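Local coordinates for Tb427.07.360- putative uncharacterized metacyclic invariant surface protein from Trypanosoma brucei (Trypanosoma brucei, PDB 5VTL) that is of unknown function but is probably displayed on the trypanosome surface as an extended, largely helical invariant protein of the metacyclic stage, at residues L27-S39 with A83-A95. Numbering follows the deposited sequence.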
loop_
_atom_site.group_PDB
_atom_site.type_symbol
_atom_site.label_atom_id
_atom_site.label_comp_id
_atom_site.label_asym_id
_atom_site.label_seq_id
_atom_site.Cartn_x
_atom_site.Cartn_y
_atom_site.Cartn_z
ATOM N N LEU A 27 -1.530 -4.844 -2.299
ATOM C CA LEU A 27 -0.958 -4.119 -1.170
ATOM C C LEU A 27 -0.744 -5.026 0.020
ATOM O O LEU A 27 0.276 -4.944 0.701
ATOM C CB LEU A 27 -1.866 -2.966 -0.777
ATOM C CG LEU A 27 -1.972 -1.820 -1.773
ATOM C CD1 LEU A 27 -2.830 -0.680 -1.225
ATOM C CD2 LEU A 27 -0.596 -1.280 -2.145
ATOM N N LYS A 28 -1.716 -5.890 0.278
ATOM C CA LYS A 28 -1.600 -6.848 1.378
ATOM C C LYS A 28 -0.385 -7.750 1.161
ATOM O O LYS A 28 0.380 -8.041 2.096
ATOM C CB LYS A 28 -2.860 -7.698 1.481
ATOM C CG LYS A 28 -4.095 -6.975 2.002
ATOM C CD LYS A 28 -5.264 -7.955 2.162
ATOM C CE LYS A 28 -4.918 -9.064 3.141
ATOM N NZ LYS A 28 -6.124 -9.633 3.813
ATOM N N ALA A 29 -0.195 -8.194 -0.074
ATOM C CA ALA A 29 0.942 -9.053 -0.386
ATOM C C ALA A 29 2.274 -8.319 -0.233
ATOM O O ALA A 29 3.234 -8.923 0.231
ATOM C CB ALA A 29 0.817 -9.623 -1.772
ATOM N N LEU A 30 2.334 -7.047 -0.639
ATOM C CA LEU A 30 3.539 -6.233 -0.484
ATOM C C LEU A 30 3.887 -6.162 0.992
ATOM O O LEU A 30 5.017 -6.394 1.379
ATOM C CB LEU A 30 3.324 -4.803 -1.009
ATOM C CG LEU A 30 3.437 -4.565 -2.514
ATOM C CD1 LEU A 30 3.028 -3.138 -2.889
ATOM C CD2 LEU A 30 4.851 -4.836 -2.982
ATOM N N ALA A 31 2.901 -5.844 1.818
ATOM C CA ALA A 31 3.143 -5.701 3.249
ATOM C C ALA A 31 3.571 -7.004 3.892
ATOM O O ALA A 31 4.443 -7.003 4.740
ATOM C CB ALA A 31 1.914 -5.144 3.946
ATOM N N ALA A 32 2.946 -8.119 3.511
ATOM C CA ALA A 32 3.351 -9.427 4.028
ATOM C C ALA A 32 4.790 -9.763 3.655
ATOM O O ALA A 32 5.546 -10.304 4.483
ATOM C CB ALA A 32 2.422 -10.518 3.518
ATOM N N ALA A 33 5.176 -9.445 2.423
ATOM C CA ALA A 33 6.542 -9.704 1.974
ATOM C C ALA A 33 7.515 -8.857 2.774
ATOM O O ALA A 33 8.634 -9.289 3.083
ATOM C CB ALA A 33 6.688 -9.419 0.485
ATOM N N ASN A 34 7.104 -7.636 3.090
ATOM C CA ASN A 34 7.972 -6.741 3.870
ATOM C C ASN A 34 8.240 -7.285 5.266
ATOM O O ASN A 34 9.353 -7.163 5.779
ATOM C CB ASN A 34 7.391 -5.334 3.933
ATOM C CG ASN A 34 7.657 -4.532 2.666
ATOM O OD1 ASN A 34 8.662 -4.740 1.983
ATOM N ND2 ASN A 34 6.791 -3.573 2.384
ATOM N N VAL A 35 7.227 -7.904 5.866
ATOM C CA VAL A 35 7.375 -8.532 7.182
ATOM C C VAL A 35 8.301 -9.716 7.096
ATOM O O VAL A 35 9.186 -9.895 7.932
ATOM C CB VAL A 35 6.021 -8.985 7.751
ATOM C CG1 VAL A 35 6.192 -9.922 8.976
ATOM C CG2 VAL A 35 5.215 -7.767 8.130
ATOM N N SER A 36 8.118 -10.521 6.061
ATOM C CA SER A 36 8.933 -11.711 5.899
ATOM C C SER A 36 10.391 -11.299 5.799
ATOM O O SER A 36 11.288 -11.914 6.401
ATOM C CB SER A 36 8.519 -12.450 4.629
ATOM O OG SER A 36 7.267 -13.078 4.792
ATOM N N ASP A 37 10.629 -10.225 5.055
ATOM C CA ASP A 37 11.995 -9.764 4.859
ATOM C C ASP A 37 12.577 -9.120 6.140
ATOM O O ASP A 37 13.780 -9.256 6.434
ATOM C CB ASP A 37 12.076 -8.800 3.693
ATOM C CG ASP A 37 13.499 -8.624 3.203
ATOM O OD1 ASP A 37 14.061 -9.594 2.646
ATOM O OD2 ASP A 37 14.069 -7.530 3.394
ATOM N N ALA A 38 11.725 -8.426 6.893
ATOM C CA ALA A 38 12.145 -7.841 8.155
ATOM C C ALA A 38 12.558 -8.929 9.154
ATOM O O ALA A 38 13.554 -8.775 9.857
ATOM C CB ALA A 38 11.045 -6.943 8.754
ATOM N N SER A 39 11.805 -10.029 9.198
ATOM C CA SER A 39 12.146 -11.144 10.069
ATOM C C SER A 39 13.464 -11.773 9.631
ATOM O O SER A 39 14.293 -12.164 10.475
ATOM C CB SER A 39 11.013 -12.183 10.090
ATOM O OG SER A 39 9.825 -11.625 10.608
ATOM N N ALA A 83 7.049 -3.652 11.584
ATOM C CA ALA A 83 6.534 -4.228 10.339
ATOM C C ALA A 83 5.273 -5.062 10.594
ATOM O O ALA A 83 4.279 -4.979 9.852
ATOM C CB ALA A 83 7.582 -5.084 9.668
ATOM N N LYS A 84 5.312 -5.900 11.619
ATOM C CA LYS A 84 4.162 -6.738 11.933
ATOM C C LYS A 84 2.919 -5.919 12.329
ATOM O O LYS A 84 1.802 -6.271 11.957
ATOM C CB LYS A 84 4.526 -7.751 13.032
ATOM C CG LYS A 84 5.540 -8.743 12.575
ATOM C CD LYS A 84 6.030 -9.640 13.697
ATOM C CE LYS A 84 6.989 -10.716 13.141
ATOM N NZ LYS A 84 7.476 -11.695 14.185
ATOM N N THR A 85 3.109 -4.866 13.115
ATOM C CA THR A 85 2.016 -3.975 13.500
ATOM C C THR A 85 1.452 -3.288 12.262
ATOM O O THR A 85 0.237 -3.091 12.138
ATOM C CB THR A 85 2.489 -2.918 14.503
ATOM O OG1 THR A 85 2.929 -3.570 15.699
ATOM C CG2 THR A 85 1.386 -1.926 14.834
ATOM N N ALA A 86 2.336 -2.936 11.338
ATOM C CA ALA A 86 1.918 -2.273 10.103
ATOM C C ALA A 86 1.124 -3.239 9.224
ATOM O O ALA A 86 0.115 -2.854 8.632
ATOM C CB ALA A 86 3.128 -1.696 9.369
ATOM N N LEU A 87 1.537 -4.504 9.187
ATOM C CA LEU A 87 0.793 -5.510 8.434
ATOM C C LEU A 87 -0.610 -5.663 9.012
ATOM O O LEU A 87 -1.580 -5.762 8.265
ATOM C CB LEU A 87 1.517 -6.851 8.458
ATOM C CG LEU A 87 0.875 -8.045 7.756
ATOM C CD1 LEU A 87 0.528 -7.749 6.296
ATOM C CD2 LEU A 87 1.808 -9.241 7.856
ATOM N N SER A 88 -0.723 -5.654 10.335
ATOM C CA SER A 88 -2.041 -5.787 10.956
ATOM C C SER A 88 -2.926 -4.586 10.627
ATOM O O SER A 88 -4.124 -4.752 10.390
ATOM C CB SER A 88 -1.942 -6.009 12.463
ATOM O OG SER A 88 -1.353 -4.899 13.088
ATOM N N ASP A 89 -2.353 -3.381 10.618
ATOM C CA ASP A 89 -3.076 -2.210 10.119
ATOM C C ASP A 89 -3.532 -2.373 8.657
ATOM O O ASP A 89 -4.687 -2.086 8.326
ATOM C CB ASP A 89 -2.226 -0.948 10.238
ATOM C CG ASP A 89 -1.940 -0.564 11.690
ATOM O OD1 ASP A 89 -2.567 -1.153 12.605
ATOM O OD2 ASP A 89 -1.095 0.338 11.899
ATOM N N VAL A 90 -2.629 -2.813 7.789
ATOM C CA VAL A 90 -2.944 -3.034 6.374
ATOM C C VAL A 90 -4.143 -3.971 6.241
ATOM O O VAL A 90 -5.050 -3.765 5.418
ATOM C CB VAL A 90 -1.720 -3.628 5.625
ATOM C CG1 VAL A 90 -2.088 -4.146 4.244
ATOM C CG2 VAL A 90 -0.605 -2.580 5.498
ATOM N N GLU A 91 -4.143 -5.010 7.055
ATOM C CA GLU A 91 -5.152 -6.039 6.934
ATOM C C GLU A 91 -6.529 -5.473 7.286
ATOM O O GLU A 91 -7.543 -5.828 6.685
ATOM C CB GLU A 91 -4.783 -7.198 7.848
ATOM C CG GLU A 91 -3.784 -8.157 7.201
ATOM C CD GLU A 91 -3.180 -9.139 8.182
ATOM O OE1 GLU A 91 -3.452 -8.996 9.393
ATOM O OE2 GLU A 91 -2.428 -10.048 7.739
ATOM N N GLN A 92 -6.551 -4.579 8.261
ATOM C CA GLN A 92 -7.779 -3.941 8.699
ATOM C C GLN A 92 -8.253 -3.019 7.599
ATOM O O GLN A 92 -9.384 -3.124 7.151
ATOM C CB GLN A 92 -7.501 -3.189 9.990
ATOM C CG GLN A 92 -8.451 -2.100 10.396
ATOM C CD GLN A 92 -7.855 -1.261 11.525
ATOM O OE1 GLN A 92 -6.840 -1.643 12.127
ATOM N NE2 GLN A 92 -8.466 -0.111 11.803
ATOM N N TYR A 93 -7.377 -2.141 7.118
ATOM C CA TYR A 93 -7.794 -1.204 6.087
ATOM C C TYR A 93 -8.108 -1.881 4.764
ATOM O O TYR A 93 -8.976 -1.412 4.026
ATOM C CB TYR A 93 -6.735 -0.109 5.913
ATOM C CG TYR A 93 -6.545 0.681 7.179
ATOM C CD1 TYR A 93 -7.635 1.273 7.837
ATOM C CD2 TYR A 93 -5.296 0.815 7.738
ATOM C CE1 TYR A 93 -7.452 1.996 9.018
ATOM C CE2 TYR A 93 -5.103 1.536 8.917
ATOM C CZ TYR A 93 -6.183 2.115 9.554
ATOM O OH TYR A 93 -5.970 2.821 10.724
ATOM N N ALA A 94 -7.389 -2.953 4.443
ATOM C CA ALA A 94 -7.663 -3.719 3.231
ATOM C C ALA A 94 -8.988 -4.472 3.304
ATOM O O ALA A 94 -9.558 -4.810 2.256
ATOM C CB ALA A 94 -6.524 -4.688 2.925
ATOM N N ALA A 95 -9.472 -4.758 4.515
ATOM C CA ALA A 95 -10.809 -5.342 4.651
ATOM C C ALA A 95 -11.903 -4.278 4.572
ATOM O O ALA A 95 -12.974 -4.526 4.034
ATOM C CB ALA A 95 -10.935 -6.105 5.941
HETATM O O HOH W 1 -7.699 -7.807 4.938
#
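The side chains of Leu87 and Lys28 meet the partner helix through aliphatic carbons, with no ring involved; the one aromatic ring of the two segments, that of Tyr93, is turned to helix 157-209 and touches Glu173 and Gln176 there. Gln92 CD lies over one face of the Tyr93 ring, 4.1 Å from its plane and nearer the edge than the centre. Lys28 NZ and Glu91 OE2 are 5.4 Å apart, too far for a salt bridge, though they may attract. Leu87 is the central knob: with CG anti to the backbone N (chi1 178°), it drops into the hole formed by Lys28, Ala31, Ala32 and Val35, and CD1 comes within 3.7 Å of Ala32 N. Val35 answers from the other helix, its CG2 resting 3.4 Å from Ala83 O while CG1 lies against Lys84 CG, the two side chains crossing at about a right angle. This is knobs-into-holes packing of an antiparallel pair (166°); the segment axes approach to 9.1 Å, consistent with the small alanines Ala31, Ala38, Ala83 and Ala94 along the interface. Helix 157-209 makes the pair a three-helix bundle: Val90 also packs on Ala180, and Asp37 and Asp89 form salt bridges to its arginines. Toward the Ala94 end, Lys28 lays its aliphatic chain across the seam, tight at 3.5 Å between CG and Ala94 CB. A bend at chi3 (60°) then carries NZ to a water 2.7 Å away, which donates to Glu91 O at 2.6 Å. At the opposite end Ser39 OG sits beside Lys84 CE and is hydrogen-bonded to Glu80.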